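PDB 3NRN: amine oxidase domain-containing protein from Pyrococcus furiosus, which binds adenosine monophosphate and is probably a flavin-dependent oxidoreductase of the amine oxidase family, although its substrate is not known. Local coordinates for residues E268-N273 and K327-K332; M293-N298 and M316-L321. All coordinates share one frame; numbering follows the deposited sequence.

Interaction 1. Residues E268-N273 and K327-K332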
loop_
_atom_site.group_PDB
_atom_site.type_symbol
_atom_site.label_atom_id
_atom_site.label_comp_id
_atom_site.label_asym_id
_atom_site.label_seq_id
_atom_site.Cartn_x
_atom_site.Cartn_y
_atom_site.Cartn_z
ATOM N N GLU A 268 9.167 8.587 4.437
ATOM C CA GLU A 268 9.813 7.360 4.880
ATOM C C GLU A 268 9.113 6.650 6.028
ATOM O O GLU A 268 8.353 7.248 6.792
ATOM C CB GLU A 268 11.263 7.626 5.290
ATOM C CG GLU A 268 12.252 7.683 4.141
ATOM C CD GLU A 268 12.566 9.099 3.718
ATOM O OE1 GLU A 268 12.996 9.892 4.586
ATOM O OE2 GLU A 268 12.390 9.418 2.524
ATOM N N GLY A 269 9.395 5.356 6.138
ATOM C CA GLY A 269 8.820 4.546 7.193
ATOM C C GLY A 269 9.812 3.484 7.634
ATOM O O GLY A 269 10.760 3.158 6.917
ATOM N N ILE A 270 9.604 2.947 8.829
ATOM C CA ILE A 270 10.478 1.914 9.341
ATOM C C ILE A 270 9.632 0.721 9.733
ATOM O O ILE A 270 8.579 0.868 10.356
ATOM C CB ILE A 270 11.300 2.402 10.573
ATOM C CG1 ILE A 270 12.226 3.550 10.158
ATOM C CG2 ILE A 270 12.129 1.250 11.139
ATOM C CD1 ILE A 270 13.218 3.981 11.220
ATOM N N LYS A 271 10.092 -0.459 9.337
ATOM C CA LYS A 271 9.406 -1.703 9.642
ATOM C C LYS A 271 10.246 -2.519 10.611
ATOM O O LYS A 271 11.455 -2.662 10.433
ATOM C CB LYS A 271 9.174 -2.508 8.365
ATOM C CG LYS A 271 7.792 -2.334 7.757
ATOM C CD LYS A 271 7.732 -2.916 6.355
ATOM C CE LYS A 271 8.164 -4.378 6.319
ATOM N NZ LYS A 271 8.339 -4.832 4.906
ATOM N N PHE A 272 9.596 -3.041 11.639
ATOM C CA PHE A 272 10.267 -3.851 12.642
ATOM C C PHE A 272 9.748 -5.276 12.565
ATOM O O PHE A 272 8.555 -5.524 12.712
ATOM C CB PHE A 272 10.009 -3.274 14.039
ATOM C CG PHE A 272 10.633 -1.924 14.256
ATOM C CD1 PHE A 272 11.922 -1.815 14.766
ATOM C CD2 PHE A 272 9.949 -0.761 13.908
ATOM C CE1 PHE A 272 12.524 -0.566 14.928
ATOM C CE2 PHE A 272 10.542 0.492 14.066
ATOM C CZ PHE A 272 11.832 0.589 14.577
ATOM N N ASN A 273 10.652 -6.211 12.314
ATOM C CA ASN A 273 10.289 -7.619 12.235
ATOM C C ASN A 273 10.763 -8.228 13.555
ATOM O O ASN A 273 11.962 -8.283 13.817
ATOM C CB ASN A 273 10.996 -8.261 11.040
ATOM C CG ASN A 273 10.645 -7.580 9.717
ATOM O OD1 ASN A 273 9.564 -7.787 9.172
ATOM N ND2 ASN A 273 11.555 -6.752 9.210
ATOM N N LYS A 327 18.813 6.027 13.057
ATOM C CA LYS A 327 19.473 5.281 14.125
ATOM C C LYS A 327 18.711 5.394 15.437
ATOM O O LYS A 327 18.483 4.397 16.119
ATOM C CB LYS A 327 20.903 5.796 14.321
ATOM C CG LYS A 327 21.661 5.113 15.448
ATOM C CD LYS A 327 23.016 5.772 15.676
ATOM C CE LYS A 327 23.772 5.126 16.832
ATOM N NZ LYS A 327 24.083 3.695 16.565
ATOM N N LYS A 328 18.327 6.617 15.789
ATOM C CA LYS A 328 17.595 6.851 17.024
ATOM C C LYS A 328 16.202 6.243 16.952
ATOM O O LYS A 328 15.727 5.645 17.915
ATOM C CB LYS A 328 17.495 8.352 17.297
ATOM C CG LYS A 328 18.842 9.007 17.565
ATOM C CD LYS A 328 18.686 10.493 17.840
ATOM C CE LYS A 328 20.028 11.154 18.099
ATOM N NZ LYS A 328 19.866 12.596 18.422
ATOM N N ALA A 329 15.557 6.397 15.799
ATOM C CA ALA A 329 14.216 5.868 15.583
ATOM C C ALA A 329 14.193 4.350 15.704
ATOM O O ALA A 329 13.314 3.786 16.363
ATOM C CB ALA A 329 13.708 6.293 14.208
ATOM N N ILE A 330 15.146 3.684 15.056
ATOM C CA ILE A 330 15.206 2.229 15.121
ATOM C C ILE A 330 15.381 1.795 16.571
ATOM O O ILE A 330 14.705 0.878 17.035
ATOM C CB ILE A 330 16.366 1.666 14.275
ATOM C CG1 ILE A 330 16.055 1.850 12.781
ATOM C CG2 ILE A 330 16.573 0.188 14.593
ATOM C CD1 ILE A 330 17.150 1.347 11.844
ATOM N N GLU A 331 16.288 2.466 17.277
ATOM C CA GLU A 331 16.557 2.182 18.684
ATOM C C GLU A 331 15.306 2.379 19.539
ATOM O O GLU A 331 15.016 1.575 20.422
ATOM C CB GLU A 331 17.667 3.098 19.210
ATOM C CG GLU A 331 19.077 2.596 18.975
ATOM C CD GLU A 331 20.126 3.581 19.457
ATOM O OE1 GLU A 331 19.978 4.097 20.585
ATOM O OE2 GLU A 331 21.101 3.835 18.714
ATOM N N LYS A 332 14.581 3.461 19.285
ATOM C CA LYS A 332 13.367 3.749 20.037
ATOM C C LYS A 332 12.317 2.716 19.663
ATOM O O LYS A 332 11.465 2.361 20.481
ATOM C CB LYS A 332 12.853 5.152 19.707
ATOM C CG LYS A 332 11.700 5.628 20.581
ATOM C CD LYS A 332 12.129 5.744 22.038
ATOM C CE LYS A 332 11.001 6.267 22.915
ATOM N NZ LYS A 332 11.407 6.352 24.350
#
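Ile270 and Ile330 mark the nearest backbone approach, 7.5 Å between CA atoms, where strand 269-273 and helix 327-332 run in roughly the same direction. Their axes are 36° apart in direction and approach to 9.8 Å. Ile270 reaches the helix through its CD1 methyl. With CG1 anti to the carbonyl carbon (chi1 -63°) and CD1 anti to CA, the branch is extended and ends between two helix residues: CD1 lies 3.8 Å from Ala329 CB and 3.9 Å from Ile330 CG1. The side chains of Ile270 and Ile330 cross at about a right angle. Helix 326-340 packs here on one face of the mixed sheet to which strand 269-277 belongs, in the part of the chain related to flavin-containing amine oxidoreductases and away from the AMP pocket. Phe272, two residues on along the strand, meets the helix backbone with the edge of its ring. Its CE1 comes within 3.4 Å of the carbonyl O of Ile330, close to the ring plane, and lies 4.1 Å from Ile330 CG2. Trp334, a turn further along the helix, makes an edge-to-face contact with the same ring, and Ile330 also touches Ala349 of strand 345-351.

Interaction 2. Residues M293-N298 and M316-L321; sequences MINGFN and MAHMAL
Ile294 and Met319, a selenomethionine like Met293, form the apolar centre, their side chains crossing at about a right angle with Ile294 CD1 3.7 Å from Met319 CB. The CG2 branch of Ile294 turns instead to Ala317 CB, which also packs at 3.7 Å against Phe297 CB. Toward the exposed end, Met293 CG rests 3.8 Å from Met319 SE. Outward from this apolar face, mutual N-H to O bonds join Asn298 and Met316, and Phe297 with Ala317 is the non-hydrogen-bonded pair. The Asn295 side chain, its CG anti to the carbonyl carbon (chi1 -59°), accepts a hydrogen bond from Ala320 N through OD1 at 2.7 Å, the donor tilted from the amide plane. OD1 also sits in plane at the His318 ring edge, 3.5 Å from His318 ND1. A water lies within reach of both Met293 O and Ala320 O and makes a weak bond with Asn295 ND2. An alanine here removes OD1 and ND2, which would probably leave Ala320 N without its acceptor and the water without its weak partner. Asn295 N donates to His318 O at 2.9 Å, nearly straight (171°), while His318 N donates to Gly296 O; two residues thus face one, the pattern of a classic beta bulge, where segment 293-298 joins strand 312-320 in the mixed sheet.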
loop_
_atom_site.group_PDB
_atom_site.type_symbol
_atom_site.label_atom_id
_atom_site.label_comp_id
_atom_site.label_asym_id
_atom_site.label_seq_id
_atom_site.Cartn_x
_atom_site.Cartn_y
_atom_site.Cartn_z
HETATM N N MSE A 293 6.104 6.001 19.132
HETATM C CA MSE A 293 6.617 6.448 17.838
HETATM C C MSE A 293 6.075 5.413 16.843
HETATM O O MSE A 293 5.640 5.764 15.749
HETATM C CB MSE A 293 8.160 6.496 17.820
HETATM C CG MSE A 293 8.745 7.351 16.663
HETATM SE SE MSE A 293 10.544 7.718 16.742
HETATM C CE MSE A 293 10.548 9.103 17.872
ATOM N N ILE A 294 6.091 4.139 17.239
ATOM C CA ILE A 294 5.534 3.069 16.410
ATOM C C ILE A 294 4.061 3.464 16.257
ATOM O O ILE A 294 3.479 4.040 17.174
ATOM C CB ILE A 294 5.586 1.679 17.118
ATOM C CG1 ILE A 294 7.030 1.194 17.273
ATOM C CG2 ILE A 294 4.757 0.660 16.337
ATOM C CD1 ILE A 294 7.791 1.086 15.996
ATOM N N ASN A 295 3.463 3.158 15.112
ATOM C CA ASN A 295 2.068 3.519 14.864
ATOM C C ASN A 295 1.107 2.362 15.069
ATOM O O ASN A 295 -0.081 2.565 15.353
ATOM C CB ASN A 295 1.922 4.052 13.437
ATOM C CG ASN A 295 2.790 5.260 13.184
ATOM O OD1 ASN A 295 3.512 5.323 12.192
ATOM N ND2 ASN A 295 2.727 6.230 14.087
ATOM N N GLY A 296 1.625 1.148 14.913
ATOM C CA GLY A 296 0.808 -0.035 15.087
ATOM C C GLY A 296 1.569 -1.275 14.675
ATOM O O GLY A 296 2.678 -1.184 14.144
ATOM N N PHE A 297 0.988 -2.442 14.925
ATOM C CA PHE A 297 1.643 -3.684 14.550
ATOM C C PHE A 297 0.628 -4.785 14.291
ATOM O O PHE A 297 -0.526 -4.684 14.705
ATOM C CB PHE A 297 2.645 -4.113 15.635
ATOM C CG PHE A 297 2.021 -4.401 16.980
ATOM C CD1 PHE A 297 1.438 -5.638 17.247
ATOM C CD2 PHE A 297 2.030 -3.434 17.984
ATOM C CE1 PHE A 297 0.877 -5.912 18.493
ATOM C CE2 PHE A 297 1.471 -3.696 19.236
ATOM C CZ PHE A 297 0.892 -4.941 19.490
ATOM N N ASN A 298 1.064 -5.820 13.581
ATOM C CA ASN A 298 0.209 -6.955 13.270
ATOM C C ASN A 298 0.982 -8.245 13.527
ATOM O O ASN A 298 2.143 -8.207 13.947
ATOM C CB ASN A 298 -0.269 -6.882 11.806
ATOM C CG ASN A 298 0.780 -7.366 10.805
ATOM O OD1 ASN A 298 1.980 -7.283 11.049
ATOM N ND2 ASN A 298 0.317 -7.861 9.661
HETATM N N MSE A 316 5.134 -7.794 13.110
HETATM C CA MSE A 316 5.617 -6.731 12.232
HETATM C C MSE A 316 5.019 -5.414 12.693
HETATM O O MSE A 316 3.798 -5.279 12.779
HETATM C CB MSE A 316 5.214 -6.985 10.770
HETATM C CG MSE A 316 5.993 -8.093 10.041
HETATM SE SE MSE A 316 5.511 -8.177 8.279
HETATM C CE MSE A 316 6.562 -9.465 7.676
ATOM N N ALA A 317 5.881 -4.450 12.997
ATOM C CA ALA A 317 5.431 -3.141 13.449
ATOM C C ALA A 317 5.821 -2.088 12.428
ATOM O O ALA A 317 6.883 -2.168 11.807
ATOM C CB ALA A 317 6.047 -2.804 14.807
ATOM N N HIS A 318 4.958 -1.094 12.275
ATOM C CA HIS A 318 5.171 -0.009 11.326
ATOM C C HIS A 318 5.390 1.296 12.071
ATOM O O HIS A 318 4.688 1.590 13.034
ATOM C CB HIS A 318 3.947 0.115 10.409
ATOM C CG HIS A 318 3.976 1.308 9.504
ATOM N ND1 HIS A 318 3.729 2.590 9.948
ATOM C CD2 HIS A 318 4.208 1.411 8.174
ATOM C CE1 HIS A 318 3.804 3.429 8.931
ATOM N NE2 HIS A 318 4.093 2.739 7.842
HETATM N N MSE A 319 6.367 2.073 11.618
HETATM C CA MSE A 319 6.670 3.357 12.231
HETATM C C MSE A 319 6.853 4.390 11.129
HETATM O O MSE A 319 7.698 4.219 10.250
HETATM C CB MSE A 319 7.968 3.279 13.065
HETATM C CG MSE A 319 8.395 4.615 13.722
HETATM SE SE MSE A 319 10.136 4.726 14.332
HETATM C CE MSE A 319 10.919 5.338 12.917
ATOM N N ALA A 320 6.047 5.444 11.160
ATOM C CA ALA A 320 6.189 6.521 10.188
ATOM C C ALA A 320 7.440 7.273 10.663
ATOM O O ALA A 320 7.509 7.706 11.815
ATOM C CB ALA A 320 4.963 7.430 10.230
ATOM N N LEU A 321 8.435 7.419 9.796
ATOM C CA LEU A 321 9.663 8.094 10.212
ATOM C C LEU A 321 9.518 9.606 10.389
ATOM O O LEU A 321 10.035 10.178 11.351
ATOM C CB LEU A 321 10.789 7.808 9.218
ATOM C CG LEU A 321 12.151 8.427 9.556
ATOM C CD1 LEU A 321 12.668 7.876 10.875
ATOM C CD2 LEU A 321 13.128 8.127 8.436
HETATM O O HOH W 1 5.730 7.489 13.800
#

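In the fold
From the N terminus, the chain first passes through the parallel sheet beginning with strand 2-6. Having already given the mixed sheet strands 86-89 and 92-95, it returns there with strand 269-277, which supplies the first half of interaction 1. Segment 293-298 follows, and strand 312-320 returns to pair with it, so interaction 2 closes a short loop with 17 residues between its segments. The chain then leads directly into helix 326-340, whose packing on strand 269-277 closes the wider loop of interaction 1. The two loops are therefore nested, not crossed. Strand 312-320 lies between strands 296-298 and 269-277, and Met319 reaches Ala329, joining sheet and helix.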